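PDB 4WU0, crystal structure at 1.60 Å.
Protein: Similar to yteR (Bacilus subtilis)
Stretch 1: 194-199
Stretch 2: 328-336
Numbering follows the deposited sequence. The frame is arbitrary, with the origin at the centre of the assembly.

Stretch 1 (194-199) SPHFWG
Stretch 2 (328-336) RDGSFAYYI

This is a small, water-mediated packing contact between an irregular strip of chain and a loop with the first turn of the helix that follows it, burying 334 Å² in all, with no direct hydrogen bond across it.

Stretch 1 runs extended for most of its length, with phi/psi of -73/169 at Ser 194, -134/158 at His 196, -90/106 at Phe 197 and -92/130 at Trp 198; Pro 195 (-78/-24) interrupts it, and Gly 199 (-51/-54) begins a helix for which Trp 198 is the N-cap. The CB atoms of Ser 194, Pro 195, His 196 and Trp 198 point toward stretch 2, while that of Phe 197 points away. In stretch 2 a loop leads into the helix that starts at Phe 332. Two CA pairs fix the register: Pro 195 with Gly 330 at 5.8 Å and Trp 198 with Tyr 335 at 7.9 Å.

Gly 330 sits at phi/psi 71/12, a region that favours glycine, and an ideal CB there would lie 2.8 Å from Pro 195 CD, a clash. The bare backbone lets the proline ring close in, with Pro 195 CG 3.4 Å from Gly 330 O. That oxygen also meets the edge of the His 196 ring, 3.2 Å from His 196 CD2, yet it has no hydrogen-bond partner in the model.

The helix start is organised within its own stretch. Ser 331 (chi1 p) is the N-cap: Tyr 334 N donates to Ser 331 OG at 3.1 Å, and Ser 331 OG in turn donates to Asp 329 OD1 at 2.7 Å. Asp 329 OD1 also accepts from Ser 331 N at 2.9 Å. Tyr 335 N to Ser 331 O, 3.0 Å, closes the first helical turn.

Phe 332 N is served by water instead. His 196 (chi1 m, chi2 -69°) brings NE2 to 3.4 Å from Phe 332 N, at too poor an angle to bond; water 2 bridges them, 2.9 Å from His 196 NE2 and accepting from Phe 332 N at 3.1 Å.

Tyr 335 (chi1 m, chi2 -77°) gives the most area, 89 Å². Its CE1 lies over one face of the Trp 198 ring (chi1 t, chi2 37°), 3.6 Å from Trp 198 CG; the tyrosine and five-membered rings are oblique, with planes at 33° and centroids 5.0 Å apart. Water 1 ties its hydroxyl back to stretch 1, lying 2.8 Å from Tyr 335 OH and 2.7 Å from Ser 194 OG (chi1 p), and accepting from His 196 N at 2.9 Å.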

# COMPACT_ATOMS: atom_id res chain seq x y z
N SER A 194 -17.12 3.76 7.40
CA SER A 194 -16.47 4.78 8.22
C SER A 194 -16.78 6.16 7.63
O SER A 194 -17.30 6.26 6.53
CB SER A 194 -14.97 4.51 8.30
OG SER A 194 -14.36 4.58 7.02
N PRO A 195 -16.47 7.25 8.37
CA PRO A 195 -16.99 8.55 7.94
C PRO A 195 -16.27 9.25 6.78
O PRO A 195 -16.89 10.12 6.14
CB PRO A 195 -16.84 9.41 9.21
CG PRO A 195 -16.84 8.43 10.32
CD PRO A 195 -16.08 7.27 9.79
N HIS A 196 -15.00 8.93 6.56
CA HIS A 196 -14.17 9.72 5.66
C HIS A 196 -13.33 8.95 4.66
O HIS A 196 -12.98 7.78 4.84
CB HIS A 196 -13.23 10.63 6.47
CG HIS A 196 -13.95 11.77 7.11
ND1 HIS A 196 -14.49 12.80 6.38
CD2 HIS A 196 -14.28 12.02 8.41
CE1 HIS A 196 -15.10 13.65 7.19
NE2 HIS A 196 -14.99 13.19 8.43
N PHE A 197 -12.97 9.69 3.62
CA PHE A 197 -12.02 9.24 2.61
C PHE A 197 -10.63 9.65 3.05
O PHE A 197 -10.26 10.82 3.01
CB PHE A 197 -12.35 9.84 1.24
CG PHE A 197 -13.78 9.69 0.84
CD1 PHE A 197 -14.35 8.43 0.67
CD2 PHE A 197 -14.56 10.81 0.60
CE1 PHE A 197 -15.68 8.33 0.29
CE2 PHE A 197 -15.88 10.73 0.23
CZ PHE A 197 -16.44 9.48 0.07
N TRP A 198 -9.87 8.66 3.50
CA TRP A 198 -8.50 8.86 3.96
C TRP A 198 -7.54 8.65 2.81
O TRP A 198 -7.63 7.65 2.10
CB TRP A 198 -8.20 7.88 5.10
CG TRP A 198 -6.84 8.02 5.69
CD1 TRP A 198 -6.14 9.17 5.89
CD2 TRP A 198 -5.99 6.96 6.14
NE1 TRP A 198 -4.92 8.89 6.46
CE2 TRP A 198 -4.81 7.53 6.61
CE3 TRP A 198 -6.12 5.57 6.18
CZ2 TRP A 198 -3.76 6.76 7.13
CZ3 TRP A 198 -5.09 4.82 6.68
CH2 TRP A 198 -3.92 5.42 7.16
N GLY A 199 -6.64 9.60 2.62
CA GLY A 199 -5.69 9.56 1.52
C GLY A 199 -4.93 8.26 1.40
O GLY A 199 -4.89 7.63 0.33
N ARG A 328 -11.06 4.60 18.12
CA ARG A 328 -10.86 5.59 17.07
C ARG A 328 -12.11 5.71 16.22
O ARG A 328 -12.60 4.70 15.70
CB ARG A 328 -9.65 5.20 16.22
CG ARG A 328 -8.37 5.10 17.03
CD ARG A 328 -7.24 4.44 16.27
NE ARG A 328 -7.53 3.04 16.00
CZ ARG A 328 -6.67 2.19 15.42
NH1 ARG A 328 -5.46 2.62 15.06
NH2 ARG A 328 -7.03 0.93 15.19
N ASP A 329 -12.65 6.92 16.10
CA ASP A 329 -14.02 7.07 15.59
C ASP A 329 -14.10 7.47 14.12
O ASP A 329 -15.18 7.56 13.56
CB ASP A 329 -14.87 8.01 16.48
CG ASP A 329 -14.47 9.47 16.41
OD1 ASP A 329 -13.60 9.86 15.60
OD2 ASP A 329 -15.07 10.25 17.19
N GLY A 330 -12.95 7.70 13.49
CA GLY A 330 -12.93 7.99 12.07
C GLY A 330 -13.48 9.35 11.70
O GLY A 330 -13.67 9.65 10.51
N SER A 331 -13.68 10.20 12.70
CA SER A 331 -14.09 11.58 12.45
C SER A 331 -12.96 12.40 11.85
O SER A 331 -11.79 12.01 11.87
CB SER A 331 -14.52 12.26 13.75
OG SER A 331 -13.42 12.38 14.64
N PHE A 332 -13.31 13.57 11.32
CA PHE A 332 -12.31 14.48 10.81
C PHE A 332 -11.29 14.82 11.90
O PHE A 332 -10.07 14.76 11.68
CB PHE A 332 -12.99 15.74 10.26
CG PHE A 332 -12.03 16.78 9.71
CD1 PHE A 332 -11.55 16.69 8.41
CD2 PHE A 332 -11.61 17.83 10.51
CE1 PHE A 332 -10.66 17.62 7.92
CE2 PHE A 332 -10.73 18.78 10.01
CZ PHE A 332 -10.26 18.67 8.71
N ALA A 333 -11.78 15.16 13.09
CA ALA A 333 -10.87 15.47 14.20
C ALA A 333 -9.93 14.30 14.48
O ALA A 333 -8.74 14.51 14.71
CB ALA A 333 -11.66 15.87 15.44
N TYR A 334 -10.45 13.08 14.42
CA TYR A 334 -9.62 11.90 14.61
C TYR A 334 -8.49 11.85 13.57
O TYR A 334 -7.33 11.62 13.92
CB TYR A 334 -10.43 10.57 14.61
CG TYR A 334 -9.45 9.46 14.43
CD1 TYR A 334 -8.56 9.12 15.46
CD2 TYR A 334 -9.29 8.85 13.19
CE1 TYR A 334 -7.56 8.20 15.26
CE2 TYR A 334 -8.28 7.91 12.98
CZ TYR A 334 -7.42 7.61 14.01
OH TYR A 334 -6.42 6.70 13.78
N TYR A 335 -8.81 12.02 12.28
CA TYR A 335 -7.77 11.88 11.26
C TYR A 335 -6.71 12.97 11.38
O TYR A 335 -5.55 12.74 11.07
CB TYR A 335 -8.35 11.84 9.85
CG TYR A 335 -8.94 10.49 9.50
CD1 TYR A 335 -8.12 9.42 9.16
CD2 TYR A 335 -10.32 10.27 9.53
CE1 TYR A 335 -8.64 8.18 8.85
CE2 TYR A 335 -10.84 9.05 9.22
CZ TYR A 335 -10.01 8.00 8.89
OH TYR A 335 -10.53 6.74 8.58
N ILE A 336 -7.11 14.15 11.82
CA ILE A 336 -6.15 15.25 12.00
C ILE A 336 -5.33 15.05 13.28
O ILE A 336 -4.24 15.62 13.42
CB ILE A 336 -6.92 16.59 12.00
CG1 ILE A 336 -7.70 16.74 10.69
CG2 ILE A 336 -6.01 17.77 12.24
CD1 ILE A 336 -6.91 16.44 9.44
O HOH W 1 -13.01 6.91 7.37
O HOH W 2 -16.29 14.02 10.83